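Local coordinates for acetylornithine aminotransferase (Aquifex aeolicus, PDB 2EH6), which catalyses the pyridoxal-phosphate-dependent transfer of an amino group between N(2)-acetyl-L-ornithine and 2-oxoglutarate in arginine biosynthesis, at the interface of chains A and B. Coordinates in Å, arbitrary orientation; residue numbers count along the deposited sequence, not the author numbering. Chains: chain A/B, Acetylornithine aminotransferase.

The interface of chains A and B. Residues chain A 49-50, 53-54, 247; chain B 54, 57, 61.
Helix 47-59 of chain A packs on helix 47-59 of chain B and on the loop residue B:Leu61 that follows it. A:Val247, from a chain A loop, lies beside B:Leu61, with its CG2 methyl toward CD1 of the leucine. This is part of the two-fold interface of the homodimer, so each contact recurs with the chains exchanged.

B:Val57 is the central apolar group. Its CG1 lies anti to the backbone N (chi1 158°), which directs this methyl toward helix 47-59 of chain A. There CG1 sits 3.7 Å from CB of A:Leu53 and also meets CD1 of that leucine. The same methyl lies over the backbone of A:Thr50, 4.0 Å from its CA.

A:Leu53 and B:Leu61 meet end-on through their CD1 methyls, 4.0 Å apart. A:Leu49 CD2 flanks B:Leu61 CD1 at 4.2 Å.

At the Lys54 pair, the aliphatic part of each side chain lies near the other's backbone carbonyl O, and the two side chains point in widely different directions. The CG methylene of A:Lys54 rests 3.9 Å from the carbonyl O of B:Lys54. Both lysine side chains bend at chi3, and their like-charged NZ amines stay 6.0 Å apart, not in contact.

No direct polar bond joins the residues of this patch. A water links the helices instead: it lies 2.9 Å from the hydroxyl OG1 of A:Thr50 and 2.9 Å from the carbonyl O of B:Val57.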
# COMPACT_ATOMS: atom_id res chain seq x y z
N LEU A 49 -0.68 4.74 22.40
CA LEU A 49 -1.02 4.22 21.08
C LEU A 49 -2.07 3.11 21.19
O LEU A 49 -3.09 3.13 20.52
CB LEU A 49 0.23 3.71 20.37
CG LEU A 49 0.02 3.15 18.95
CD1 LEU A 49 -0.69 4.19 18.10
CD2 LEU A 49 1.37 2.77 18.33
N THR A 50 -1.80 2.13 22.06
CA THR A 50 -2.71 1.01 22.25
C THR A 50 -4.13 1.44 22.62
O THR A 50 -5.10 0.95 22.04
CB THR A 50 -2.20 0.07 23.36
OG1 THR A 50 -0.98 -0.54 22.94
CG2 THR A 50 -3.22 -1.01 23.66
N LEU A 53 -5.90 3.10 19.61
CA LEU A 53 -6.28 2.15 18.56
C LEU A 53 -7.46 1.29 18.98
O LEU A 53 -8.39 1.07 18.20
CB LEU A 53 -5.08 1.27 18.18
CG LEU A 53 -3.85 1.99 17.59
CD1 LEU A 53 -2.78 0.97 17.22
CD2 LEU A 53 -4.26 2.78 16.35
N LYS A 54 -7.45 0.81 20.22
CA LYS A 54 -8.54 -0.01 20.72
C LYS A 54 -9.84 0.77 20.67
O LYS A 54 -10.89 0.24 20.31
CB LYS A 54 -8.25 -0.48 22.15
CG LYS A 54 -7.20 -1.58 22.21
CD LYS A 54 -6.69 -1.81 23.62
CE LYS A 54 -7.80 -2.23 24.55
NZ LYS A 54 -7.26 -2.50 25.91
N VAL A 247 1.16 0.72 12.47
CA VAL A 247 -0.02 0.63 11.61
C VAL A 247 0.40 1.12 10.21
O VAL A 247 1.07 2.15 10.09
CB VAL A 247 -1.16 1.52 12.15
CG1 VAL A 247 -2.37 1.46 11.22
CG2 VAL A 247 -1.55 1.06 13.56
N LYS B 54 -8.71 -5.64 18.84
CA LYS B 54 -8.35 -5.02 20.11
C LYS B 54 -7.25 -5.85 20.78
O LYS B 54 -6.28 -5.30 21.33
CB LYS B 54 -9.57 -4.92 21.04
CG LYS B 54 -10.70 -4.07 20.47
CD LYS B 54 -11.89 -3.97 21.41
CE LYS B 54 -11.57 -3.13 22.63
NZ LYS B 54 -12.77 -2.91 23.49
N VAL B 57 -3.82 -5.47 18.76
CA VAL B 57 -3.22 -4.15 18.93
C VAL B 57 -2.34 -4.07 20.18
O VAL B 57 -1.25 -3.50 20.16
CB VAL B 57 -4.32 -3.07 18.98
CG1 VAL B 57 -3.82 -1.82 19.68
CG2 VAL B 57 -4.77 -2.75 17.56
N LEU B 61 1.84 -5.26 16.56
CA LEU B 61 1.30 -4.66 15.34
C LEU B 61 2.14 -4.96 14.11
O LEU B 61 1.60 -5.17 13.01
CB LEU B 61 1.21 -3.14 15.49
CG LEU B 61 0.29 -2.53 16.54
CD1 LEU B 61 0.58 -1.04 16.64
CD2 LEU B 61 -1.17 -2.77 16.18
O HOH W 1 -0.39 -0.71 20.15